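Local coordinates for Peptidase_M23 domain-containing protein (Enterococcus faecalis, PDB 6SMK), which probably acts as a zinc-dependent D,L-endopeptidase that cleaves peptidoglycan, here represented by the M23 catalytic domain of a larger prophage-encoded protein, at residues 5-10 against 44-49; 34-39 against 97-102; 62-67 against 77-82; 73-78 against 113-118. The protein carries 1 engineered substitution. One frame throughout, in Å; residues are numbered along the deposited sequence.

Contact 1. Residues 5-10 against 44-49; sequences APHFGS and AQYPGL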
loop_
_atom_site.group_PDB
_atom_site.type_symbol
_atom_site.label_atom_id
_atom_site.label_comp_id
_atom_site.label_asym_id
_atom_site.label_seq_id
_atom_site.Cartn_x
_atom_site.Cartn_y
_atom_site.Cartn_z
ATOM N N ALA A 5 -5.167 0.413 -9.873
ATOM C CA ALA A 5 -4.674 -0.902 -9.522
ATOM C C ALA A 5 -3.152 -0.876 -9.408
ATOM O O ALA A 5 -2.481 -0.128 -10.124
ATOM C CB ALA A 5 -5.101 -1.920 -10.573
ATOM N N PRO A 6 -2.585 -1.670 -8.502
ATOM C CA PRO A 6 -1.120 -1.774 -8.409
ATOM C C PRO A 6 -0.544 -2.644 -9.509
ATOM O O PRO A 6 -1.131 -3.661 -9.894
ATOM C CB PRO A 6 -0.905 -2.432 -7.043
ATOM C CG PRO A 6 -2.145 -3.275 -6.858
ATOM C CD PRO A 6 -3.274 -2.512 -7.508
ATOM N N HIS A 7 0.633 -2.252 -10.003
ATOM C CA HIS A 7 1.323 -2.997 -11.057
ATOM C C HIS A 7 2.794 -3.190 -10.682
ATOM O O HIS A 7 3.720 -2.831 -11.406
ATOM C CB HIS A 7 1.157 -2.298 -12.392
ATOM C CG HIS A 7 -0.263 -2.214 -12.844
ATOM N ND1 HIS A 7 -0.994 -1.048 -12.784
ATOM C CD2 HIS A 7 -1.092 -3.153 -13.355
ATOM C CE1 HIS A 7 -2.211 -1.269 -13.246
ATOM N NE2 HIS A 7 -2.295 -2.538 -13.601
ATOM N N PHE A 8 3.004 -3.777 -9.512
ATOM C CA PHE A 8 4.348 -4.115 -9.085
ATOM C C PHE A 8 4.910 -5.178 -9.998
ATOM O O PHE A 8 4.200 -6.093 -10.417
ATOM C CB PHE A 8 4.347 -4.633 -7.657
ATOM C CG PHE A 8 4.018 -3.592 -6.640
ATOM C CD1 PHE A 8 4.934 -2.610 -6.310
ATOM C CD2 PHE A 8 2.792 -3.601 -6.002
ATOM C CE1 PHE A 8 4.636 -1.661 -5.369
ATOM C CE2 PHE A 8 2.490 -2.659 -5.056
ATOM C CZ PHE A 8 3.411 -1.692 -4.733
ATOM N N GLY A 9 6.181 -5.067 -10.297
ATOM C CA GLY A 9 6.843 -6.037 -11.133
ATOM C C GLY A 9 7.520 -7.086 -10.296
ATOM O O GLY A 9 7.090 -7.405 -9.184
ATOM N N SER A 10 8.609 -7.612 -10.825
ATOM C CA SER A 10 9.417 -8.530 -10.056
ATOM C C SER A 10 10.208 -7.759 -9.001
ATOM O O SER A 10 10.503 -6.577 -9.179
ATOM C CB SER A 10 10.348 -9.294 -10.980
ATOM O OG SER A 10 9.593 -10.108 -11.848
ATOM N N ALA A 44 6.819 3.472 -6.241
ATOM C CA ALA A 44 5.482 4.046 -6.226
ATOM C C ALA A 44 4.756 3.732 -7.526
ATOM O O ALA A 44 5.311 3.895 -8.617
ATOM C CB ALA A 44 5.560 5.550 -6.027
ATOM N N GLN A 45 3.502 3.293 -7.402
ATOM C CA GLN A 45 2.718 2.891 -8.564
ATOM C C GLN A 45 2.166 4.081 -9.338
ATOM O O GLN A 45 2.077 4.033 -10.571
ATOM C CB GLN A 45 1.579 1.992 -8.110
ATOM C CG GLN A 45 2.069 0.700 -7.531
ATOM C CD GLN A 45 3.054 0.031 -8.437
ATOM O OE1 GLN A 45 2.700 -0.441 -9.522
ATOM N NE2 GLN A 45 4.307 -0.002 -8.014
ATOM N N TYR A 46 1.784 5.144 -8.644
ATOM C CA TYR A 46 1.220 6.316 -9.288
ATOM C C TYR A 46 1.882 7.553 -8.703
ATOM O O TYR A 46 2.307 7.542 -7.542
ATOM C CB TYR A 46 -0.308 6.346 -9.096
ATOM C CG TYR A 46 -0.970 5.158 -9.760
ATOM C CD1 TYR A 46 -1.142 3.959 -9.085
ATOM C CD2 TYR A 46 -1.378 5.222 -11.080
ATOM C CE1 TYR A 46 -1.717 2.865 -9.711
ATOM C CE2 TYR A 46 -1.962 4.145 -11.705
ATOM C CZ TYR A 46 -2.125 2.966 -11.028
ATOM O OH TYR A 46 -2.698 1.892 -11.678
ATOM N N PRO A 47 2.013 8.620 -9.486
ATOM C CA PRO A 47 2.588 9.858 -8.949
ATOM C C PRO A 47 1.614 10.556 -8.027
ATOM O O PRO A 47 0.397 10.486 -8.204
ATOM C CB PRO A 47 2.837 10.703 -10.199
ATOM C CG PRO A 47 1.774 10.263 -11.120
ATOM C CD PRO A 47 1.613 8.775 -10.890
ATOM N N GLY A 48 2.166 11.259 -7.047
ATOM C CA GLY A 48 1.339 12.095 -6.202
ATOM C C GLY A 48 2.152 12.744 -5.107
ATOM O O GLY A 48 3.385 12.670 -5.086
ATOM N N LEU A 49 1.426 13.367 -4.184
ATOM C CA LEU A 49 1.982 14.091 -3.048
ATOM C C LEU A 49 1.963 13.206 -1.811
ATOM O O LEU A 49 0.924 12.625 -1.473
ATOM C CB LEU A 49 1.168 15.356 -2.796
ATOM C CG LEU A 49 1.410 16.110 -1.492
ATOM C CD1 LEU A 49 2.701 16.907 -1.574
ATOM C CD2 LEU A 49 0.222 17.001 -1.176
#

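Contact 2. Residues 34-39 against 97-102; sequences YAAPTG and GDVGSS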
loop_
_atom_site.group_PDB
_atom_site.type_symbol
_atom_site.label_atom_id
_atom_site.label_comp_id
_atom_site.label_asym_id
_atom_site.label_seq_id
_atom_site.Cartn_x
_atom_site.Cartn_y
_atom_site.Cartn_z
ATOM N N TYR A 34 1.398 -7.895 -1.649
ATOM C CA TYR A 34 2.415 -8.406 -2.567
ATOM C C TYR A 34 3.621 -8.851 -1.752
ATOM O O TYR A 34 4.204 -8.052 -1.010
ATOM C CB TYR A 34 2.844 -7.349 -3.583
ATOM C CG TYR A 34 1.884 -7.111 -4.730
ATOM C CD1 TYR A 34 0.791 -6.270 -4.579
ATOM C CD2 TYR A 34 2.090 -7.697 -5.970
ATOM C CE1 TYR A 34 -0.078 -6.035 -5.628
ATOM C CE2 TYR A 34 1.230 -7.467 -7.023
ATOM C CZ TYR A 34 0.147 -6.635 -6.849
ATOM O OH TYR A 34 -0.717 -6.401 -7.898
ATOM N N ALA A 35 4.000 -10.116 -1.894
ATOM C CA ALA A 35 5.117 -10.657 -1.138
ATOM C C ALA A 35 6.436 -10.374 -1.839
ATOM O O ALA A 35 6.520 -10.380 -3.072
ATOM C CB ALA A 35 4.953 -12.159 -0.935
ATOM N N ALA A 36 7.461 -10.136 -1.036
ATOM C CA ALA A 36 8.821 -9.895 -1.489
ATOM C C ALA A 36 9.709 -9.888 -0.263
ATOM O O ALA A 36 9.220 -9.692 0.844
ATOM C CB ALA A 36 8.934 -8.566 -2.252
ATOM N N PRO A 37 10.999 -10.140 -0.429
ATOM C CA PRO A 37 11.895 -10.186 0.733
ATOM C C PRO A 37 11.974 -8.842 1.427
ATOM O O PRO A 37 11.782 -7.792 0.810
ATOM C CB PRO A 37 13.245 -10.564 0.123
ATOM C CG PRO A 37 12.902 -11.233 -1.152
ATOM C CD PRO A 37 11.668 -10.566 -1.664
ATOM N N THR A 38 12.240 -8.872 2.731
ATOM C CA THR A 38 12.461 -7.607 3.420
ATOM C C THR A 38 13.640 -6.901 2.759
ATOM O O THR A 38 14.611 -7.541 2.340
ATOM C CB THR A 38 12.718 -7.800 4.924
ATOM O OG1 THR A 38 13.962 -8.470 5.108
ATOM C CG2 THR A 38 11.630 -8.629 5.580
ATOM N N GLY A 39 13.523 -5.592 2.598
ATOM C CA GLY A 39 14.568 -4.795 2.016
ATOM C C GLY A 39 14.368 -4.495 0.547
ATOM O O GLY A 39 15.006 -3.575 0.008
ATOM N N GLY A 97 10.091 3.242 -0.112
ATOM C CA GLY A 97 10.351 2.481 1.097
ATOM C C GLY A 97 10.951 1.139 0.741
ATOM O O GLY A 97 11.256 0.857 -0.426
ATOM N N ASP A 98 11.135 0.314 1.778
ATOM C CA ASP A 98 11.661 -1.044 1.658
ATOM C C ASP A 98 10.654 -2.019 2.259
ATOM O O ASP A 98 10.036 -1.729 3.291
ATOM C CB ASP A 98 13.023 -1.209 2.369
ATOM C CG ASP A 98 14.122 -0.323 1.785
ATOM O OD1 ASP A 98 13.961 0.183 0.655
ATOM O OD2 ASP A 98 15.163 -0.137 2.457
ATOM N N VAL A 99 10.494 -3.183 1.622
ATOM C CA VAL A 99 9.553 -4.175 2.132
ATOM C C VAL A 99 9.909 -4.537 3.569
ATOM O O VAL A 99 11.086 -4.637 3.939
ATOM C CB VAL A 99 9.545 -5.435 1.248
ATOM C CG1 VAL A 99 8.849 -6.615 1.963
ATOM C CG2 VAL A 99 8.909 -5.167 -0.098
ATOM N N GLY A 100 8.889 -4.718 4.393
ATOM C CA GLY A 100 9.130 -5.255 5.713
ATOM C C GLY A 100 8.041 -6.188 6.184
ATOM O O GLY A 100 7.286 -6.754 5.385
ATOM N N SER A 101 7.968 -6.371 7.490
ATOM C CA SER A 101 6.843 -7.072 8.089
ATOM C C SER A 101 6.300 -6.273 9.257
ATOM O O SER A 101 5.742 -6.844 10.199
ATOM C CB SER A 101 7.234 -8.486 8.513
ATOM O OG SER A 101 8.574 -8.523 8.961
ATOM N N SER A 102 6.440 -4.946 9.180
ATOM C CA SER A 102 6.066 -4.064 10.278
ATOM C C SER A 102 4.570 -4.103 10.508
ATOM O O SER A 102 3.770 -4.265 9.584
ATOM C CB SER A 102 6.489 -2.615 10.016
ATOM O OG SER A 102 6.274 -2.233 8.670
#

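Contact 3. Residues 62-67 against 77-82; sequences EHVGIK and GHMSRI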
loop_
_atom_site.group_PDB
_atom_site.type_symbol
_atom_site.label_atom_id
_atom_site.label_comp_id
_atom_site.label_asym_id
_atom_site.label_seq_id
_atom_site.Cartn_x
_atom_site.Cartn_y
_atom_site.Cartn_z
ATOM N N GLU A 62 4.741 0.517 9.498
ATOM C CA GLU A 62 5.451 1.571 8.780
ATOM C C GLU A 62 4.822 1.733 7.408
ATOM O O GLU A 62 4.919 0.829 6.572
ATOM C CB GLU A 62 6.929 1.233 8.650
ATOM C CG GLU A 62 7.543 0.697 9.908
ATOM C CD GLU A 62 8.159 1.775 10.759
ATOM O OE1 GLU A 62 8.627 2.796 10.200
ATOM O OE2 GLU A 62 8.161 1.601 11.998
ATOM N N HIS A 63 4.177 2.876 7.165
ATOM C CA HIS A 63 3.484 3.048 5.897
ATOM C C HIS A 63 3.424 4.512 5.501
ATOM O O HIS A 63 3.563 5.410 6.337
ATOM C CB HIS A 63 2.071 2.456 5.930
ATOM C CG HIS A 63 1.148 3.100 6.915
ATOM N ND1 HIS A 63 1.364 3.064 8.274
ATOM C CD2 HIS A 63 -0.025 3.755 6.738
ATOM C CE1 HIS A 63 0.379 3.693 8.890
ATOM N NE2 HIS A 63 -0.479 4.119 7.980
ATOM N N VAL A 64 3.223 4.731 4.196
ATOM C CA VAL A 64 3.040 6.060 3.632
ATOM C C VAL A 64 1.724 6.115 2.872
ATOM O O VAL A 64 1.279 5.128 2.280
ATOM C CB VAL A 64 4.193 6.470 2.694
ATOM C CG1 VAL A 64 5.518 6.285 3.382
ATOM C CG2 VAL A 64 4.146 5.682 1.446
ATOM N N GLY A 65 1.100 7.284 2.898
ATOM C CA GLY A 65 -0.008 7.605 2.017
ATOM C C GLY A 65 0.425 8.649 1.002
ATOM O O GLY A 65 1.098 9.623 1.353
ATOM N N ILE A 66 0.046 8.434 -0.257
ATOM C CA ILE A 66 0.297 9.386 -1.334
ATOM C C ILE A 66 -1.029 9.739 -1.993
ATOM O O ILE A 66 -1.773 8.853 -2.436
ATOM C CB ILE A 66 1.278 8.844 -2.383
ATOM C CG1 ILE A 66 2.623 8.553 -1.746
ATOM C CG2 ILE A 66 1.483 9.845 -3.512
ATOM C CD1 ILE A 66 3.186 7.238 -2.179
ATOM N N LYS A 67 -1.317 11.031 -2.076
ATOM C CA LYS A 67 -2.534 11.476 -2.743
ATOM C C LYS A 67 -2.295 11.375 -4.246
ATOM O O LYS A 67 -1.450 12.077 -4.805
ATOM C CB LYS A 67 -2.902 12.896 -2.303
ATOM C CG LYS A 67 -4.179 13.424 -2.954
ATOM C CD LYS A 67 -4.370 14.949 -2.949
ATOM C CE LYS A 67 -5.861 15.284 -3.007
ATOM N NZ LYS A 67 -6.077 16.687 -3.463
ATOM N N GLY A 77 2.203 -0.196 2.860
ATOM C CA GLY A 77 2.359 -0.567 4.248
ATOM C C GLY A 77 3.339 -1.698 4.519
ATOM O O GLY A 77 3.910 -2.305 3.607
ATOM N N HIS A 78 3.511 -1.973 5.821
ATOM C CA HIS A 78 4.385 -3.040 6.328
ATOM C C HIS A 78 5.830 -2.829 5.880
ATOM O O HIS A 78 6.519 -3.771 5.500
ATOM C CB HIS A 78 3.902 -4.429 5.881
ATOM C CG HIS A 78 2.477 -4.740 6.214
ATOM N ND1 HIS A 78 1.961 -4.612 7.485
ATOM C CD2 HIS A 78 1.463 -5.204 5.442
ATOM C CE1 HIS A 78 0.689 -4.979 7.482
ATOM N NE2 HIS A 78 0.359 -5.341 6.255
ATOM N N MET A 79 6.289 -1.587 5.881
ATOM C CA MET A 79 7.640 -1.307 5.413
ATOM C C MET A 79 8.652 -1.617 6.498
ATOM O O MET A 79 8.366 -1.498 7.691
ATOM C CB MET A 79 7.795 0.158 5.012
ATOM C CG MET A 79 6.946 0.556 3.838
ATOM S SD MET A 79 7.264 2.242 3.342
ATOM C CE MET A 79 6.167 2.352 1.955
ATOM N N SER A 80 9.849 -2.011 6.082
ATOM C CA SER A 80 10.927 -2.127 7.051
ATOM C C SER A 80 11.725 -0.844 7.162
ATOM O O SER A 80 12.424 -0.641 8.158
ATOM C CB SER A 80 11.863 -3.281 6.697
ATOM O OG SER A 80 12.542 -3.028 5.487
ATOM N N ARG A 81 11.631 0.020 6.162
ATOM C CA ARG A 81 12.233 1.342 6.204
ATOM C C ARG A 81 11.403 2.257 5.320
ATOM O O ARG A 81 11.047 1.884 4.198
ATOM C CB ARG A 81 13.687 1.327 5.729
ATOM C CG ARG A 81 14.329 2.699 5.790
ATOM C CD ARG A 81 15.688 2.732 5.128
ATOM N NE ARG A 81 16.350 4.019 5.315
ATOM C CZ ARG A 81 17.607 4.265 4.962
ATOM N NH1 ARG A 81 18.346 3.312 4.404
ATOM N NH2 ARG A 81 18.126 5.465 5.172
ATOM N N ILE A 82 11.091 3.441 5.830
ATOM C CA ILE A 82 10.419 4.458 5.039
ATOM C C ILE A 82 11.463 5.345 4.384
ATOM O O ILE A 82 12.447 5.740 5.022
ATOM C CB ILE A 82 9.469 5.283 5.904
ATOM C CG1 ILE A 82 8.535 4.360 6.681
ATOM C CG2 ILE A 82 8.697 6.236 5.014
ATOM C CD1 ILE A 82 7.427 5.084 7.439
#

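Contact 4. Residues 73-78 against 113-118; sequences WAMYGH and ELRKGG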
loop_
_atom_site.group_PDB
_atom_site.type_symbol
_atom_site.label_atom_id
_atom_site.label_comp_id
_atom_site.label_asym_id
_atom_site.label_seq_id
_atom_site.Cartn_x
_atom_site.Cartn_y
_atom_site.Cartn_z
ATOM N N TRP A 73 -6.180 8.204 -2.174
ATOM C CA TRP A 73 -4.866 8.075 -1.561
ATOM C C TRP A 73 -4.418 6.630 -1.683
ATOM O O TRP A 73 -5.184 5.712 -1.367
ATOM C CB TRP A 73 -4.897 8.488 -0.089
ATOM C CG TRP A 73 -4.958 9.967 0.109
ATOM C CD1 TRP A 73 -3.943 10.782 0.522
ATOM C CD2 TRP A 73 -6.095 10.814 -0.091
ATOM N NE1 TRP A 73 -4.379 12.086 0.587
ATOM C CE2 TRP A 73 -5.695 12.129 0.210
ATOM C CE3 TRP A 73 -7.414 10.588 -0.501
ATOM C CZ2 TRP A 73 -6.561 13.209 0.104
ATOM C CZ3 TRP A 73 -8.272 11.666 -0.606
ATOM C CH2 TRP A 73 -7.845 12.956 -0.298
ATOM N N ALA A 74 -3.188 6.431 -2.150
ATOM C CA ALA A 74 -2.571 5.113 -2.200
ATOM C C ALA A 74 -1.688 4.931 -0.971
ATOM O O ALA A 74 -0.832 5.775 -0.686
ATOM C CB ALA A 74 -1.753 4.938 -3.481
ATOM N N MET A 75 -1.901 3.839 -0.244
ATOM C CA MET A 75 -1.153 3.533 0.967
ATOM C C MET A 75 -0.238 2.341 0.718
ATOM O O MET A 75 -0.670 1.332 0.150
ATOM C CB MET A 75 -2.100 3.234 2.123
ATOM C CG MET A 75 -3.363 4.080 2.142
ATOM S SD MET A 75 -2.992 5.809 2.479
ATOM C CE MET A 75 -2.136 5.706 4.054
ATOM N N TYR A 76 1.019 2.455 1.138
ATOM C CA TYR A 76 1.997 1.382 1.014
ATOM C C TYR A 76 2.480 1.032 2.413
ATOM O O TYR A 76 3.126 1.860 3.065
ATOM C CB TYR A 76 3.184 1.798 0.141
ATOM C CG TYR A 76 2.860 2.325 -1.239
ATOM C CD1 TYR A 76 2.296 3.584 -1.416
ATOM C CD2 TYR A 76 3.156 1.579 -2.365
ATOM C CE1 TYR A 76 2.017 4.063 -2.679
ATOM C CE2 TYR A 76 2.880 2.048 -3.620
ATOM C CZ TYR A 76 2.318 3.286 -3.776
ATOM O OH TYR A 76 2.054 3.740 -5.044
ATOM N N GLY A 77 2.203 -0.196 2.860
ATOM C CA GLY A 77 2.359 -0.567 4.248
ATOM C C GLY A 77 3.339 -1.698 4.519
ATOM O O GLY A 77 3.910 -2.305 3.607
ATOM N N HIS A 78 3.511 -1.973 5.821
ATOM C CA HIS A 78 4.385 -3.040 6.328
ATOM C C HIS A 78 5.830 -2.829 5.880
ATOM O O HIS A 78 6.519 -3.771 5.500
ATOM C CB HIS A 78 3.902 -4.429 5.881
ATOM C CG HIS A 78 2.477 -4.740 6.214
ATOM N ND1 HIS A 78 1.961 -4.612 7.485
ATOM C CD2 HIS A 78 1.463 -5.204 5.442
ATOM C CE1 HIS A 78 0.689 -4.979 7.482
ATOM N NE2 HIS A 78 0.359 -5.341 6.255
ATOM N N GLU A 113 -3.028 -0.258 -0.421
ATOM C CA GLU A 113 -4.407 0.057 -0.072
ATOM C C GLU A 113 -4.832 1.341 -0.762
ATOM O O GLU A 113 -4.056 2.297 -0.852
ATOM C CB GLU A 113 -4.582 0.195 1.448
ATOM C CG GLU A 113 -5.994 0.518 1.883
ATOM C CD GLU A 113 -6.230 0.245 3.352
ATOM O OE1 GLU A 113 -5.652 -0.737 3.864
ATOM O OE2 GLU A 113 -6.994 1.002 3.993
ATOM N N LEU A 114 -6.063 1.356 -1.254
ATOM C CA LEU A 114 -6.625 2.529 -1.909
ATOM C C LEU A 114 -7.705 3.128 -1.012
ATOM O O LEU A 114 -8.690 2.454 -0.687
ATOM C CB LEU A 114 -7.186 2.153 -3.279
ATOM C CG LEU A 114 -6.894 3.149 -4.391
ATOM C CD1 LEU A 114 -5.463 3.627 -4.268
ATOM C CD2 LEU A 114 -7.126 2.492 -5.730
ATOM N N ARG A 115 -7.515 4.385 -0.604
ATOM C CA ARG A 115 -8.439 5.073 0.297
ATOM C C ARG A 115 -9.038 6.295 -0.385
ATOM O O ARG A 115 -8.319 7.073 -1.026
ATOM C CB ARG A 115 -7.750 5.499 1.601
ATOM C CG ARG A 115 -7.720 4.425 2.674
ATOM C CD ARG A 115 -6.752 4.758 3.799
ATOM N NE ARG A 115 -6.397 3.563 4.558
ATOM C CZ ARG A 115 -5.504 3.519 5.545
ATOM N NH1 ARG A 115 -4.850 4.612 5.929
ATOM N NH2 ARG A 115 -5.269 2.365 6.159
ATOM N N LYS A 116 -10.351 6.456 -0.247
ATOM C CA LYS A 116 -11.053 7.648 -0.700
ATOM C C LYS A 116 -11.443 8.493 0.504
ATOM O O LYS A 116 -11.608 7.986 1.617
ATOM C CB LYS A 116 -12.304 7.302 -1.523
ATOM C CG LYS A 116 -13.260 6.307 -0.843
ATOM C CD LYS A 116 -14.732 6.425 -1.313
ATOM C CE LYS A 116 -14.898 6.198 -2.822
ATOM N NZ LYS A 116 -16.336 6.192 -3.256
ATOM N N GLY A 117 -11.574 9.793 0.278
ATOM C CA GLY A 117 -11.969 10.699 1.328
ATOM C C GLY A 117 -10.836 11.234 2.171
ATOM O O GLY A 117 -11.050 12.172 2.942
ATOM N N GLY A 118 -9.642 10.685 2.046
ATOM C CA GLY A 118 -8.525 11.167 2.811
ATOM C C GLY A 118 -7.549 10.050 3.091
ATOM O O GLY A 118 -7.840 8.872 2.870
#

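Contact 1. Residues 5-10 against 44-49
P6 and Q45 mark the closest backbone approach, 6.0 Å between P6 CA and Q45 CA. There is no strand pairing here. The 5-10 segment is an irregular loop, and 44-49 is a loop that becomes a strand only at G48. Side chains from 44-49 bridge the gap and take hold of the other backbone. The CB of Q45 points toward it. Its side chain bends at chi2 (-50°), which turns CD back over the ring of F8. The amide carbon sits over the ring centre, 3.8 Å from Q45 CD to the F8 ring plane. NE2 lies over the same face, toward the CD1-CE1 side. Q45 CG adds a CH-pi contact, 4.2 Å from the centroid of the F8 ring. The amide is not flat on the ring; the two planes are 40° apart. Both polar ends of the amide are used. Q45 OE1 accepts H7 N at 2.8 Å, with the donor above the carbonyl plane. NE2 bonds to P43 O. The Y46 hydroxyl donates to the carbonyl of A5, 2.6 Å from Y46 OH to A5 O. The bond lies in the carbonyl plane, on a lone pair, and A5 O meets the tyrosine ring at its edge. The imidazole of H7 also reaches this hydroxyl, 3.6 Å from H7 CE1 to Y46 OH, without a bond. F4 meets the Y46 ring, while F8 also packs on F12 and Y34. Y112 of strand 109-116 touches P6, F8, Q45 and Y46, and Y76 of strand 72-82 packs against F8, so the N-terminal loop lies against the central sheet.

Contact 2. Residues 34-39 against 97-102
G39 and V99 make the one hydrogen bond between these segments. G39 N donates to V99 O at 2.9 Å, with an angle of 162° at the hydrogen and the donor tilted from the carbonyl plane. The same carbonyl has two further partners. T38 CA lies 3.3 Å from V99 O in a CA-H...O contact, and S80 OG forms a hydrogen bond to V99 O. Several groups thus fix the end of strand 95-99. This is where the chain leaving strand 28-35 passes along the edge of the M23 sheet on its way to strand 41-43. That strand then pairs antiparallel with 95-99. D33, a zinc ligand, lies just before the first segment, but the side chain of V99 stays about 12 Å from the metal. The V99 side chain packs against two backbone carbonyls. V99 CG1, anti to the backbone N (chi1 165°), lies 3.3 Å from A36 O, and P37 O sits over V99 CB. The apolar contact is that of V99 CG2, beside the backbone N, with the methyl of A36, 4.0 Å from A36 CB. F12 packs on both residues. T38 CG2 lies 4.2 Å from G100 CA. D98 contributes by contact alone, 3.9 Å from D98 CB to G39 CA. The charged end of D98 is engaged elsewhere, in a salt bridge from OD1 to R83 NE.

Contact 3. Residues 62-67 against 77-82
E62 O accepts the backbone N-H of M79. The bond from M79 N to E62 O is 2.9 Å long and nearly straight, 166° at the hydrogen. It lies in the carbonyl plane on a lone pair. Across the contact, M79 O lies 3.2 Å from E62 CB and takes a hydrogen bond from outside, S102 OG. Around this bond the side chains of E62 and M79 lie close, 3.9 Å between E62 CB and M79 CB. One residue on, the methylene of H63 rests on G77, 3.5 Å from H63 CB to G77 CA. H63 CG sits between the backbone N and the carbonyl carbon (chi1 63°). The ring beyond it leads away from 77-82, meets the ring of W52 and bonds through ND1 to G61 O. The chain turns a corner at S80 and R81, which brings I82 back over 62-64. V64 is then gripped by two apolar side chains. V64 CG1 meets I82 CG2 at 3.6 Å, the two side chains sliding past each other in opposite directions. V64 CG2 meets M79 CE at 3.9 Å, at the tip of an extended methionine that crosses it at about a right angle. I82 CD1 also reaches the carboxylate of E62, 3.8 Å from E62 OE1, which bonds to S55 OG. H78 turns away from 62-67, its ND1 bonded to S102 O and its side chain about 4 Å from the zinc. This is the open end of the antiparallel hairpin of strands 63-69 and 72-82, where the M23 sheet borders the metal site.

Contact 4. Residues 73-78 against 113-118
W73, M75 and R115 have the most surface buried, and all three point to one face of the sheet. W73 lays one face of its indole over G118. G118 CA sits 3.5 Å from the centroid of the W73 six-membered ring, 12° off the normal, a CH-pi contact. The indole NE1 bonds outward to D51 OD2. At the backbone, W73 and R115 form an antiparallel hydrogen-bonded pair, with W73 N to R115 O at 2.7 Å and R115 N to W73 O at 2.8 Å. M75 and E113 pair the same way, joining strands 72-82 and 109-116 in the centre of the M23 antiparallel sheet. Between them, A74 and L114 face the opposite side, 4.0 Å from A74 CB to L114 CD1. M75 bends at chi2 and chi3. Its CG lies over one face of the R115 guanidinium, toward the rim, and M75 CE reaches R115 NH1 at 3.5 Å. The guanidinium is held by E113, 2.7 Å from R115 NE to E113 OE2, a salt bridge in which the N-H meets OE2 from above the carboxylate plane. E113 OE1 bonds to T30 OG1 and to NE2 of the zinc ligand H111, which makes E113 a second-shell residue.

How the contacts relate
Contacts 3 and 4 are buried and share strand 72-82, which pairs with 63-69 on one side and 109-116 on the other; G77 and H78 belong to both. Contact 4 rests on regular backbone pairing, while contact 3 has one cross-bond and more apolar packing. Contacts 1 and 2 are partly buried and join loops to the same sheet. Contact 1 relies on side chains gripping a backbone; contact 2 relies on a backbone turn over a valine. Contacts 1 and 2 touch through F8 and Y34. S80 and S102 tie contact 2 to contact 3, and Y76 ties contact 1 to contact 4. The zinc lies nearest contacts 3 and 4.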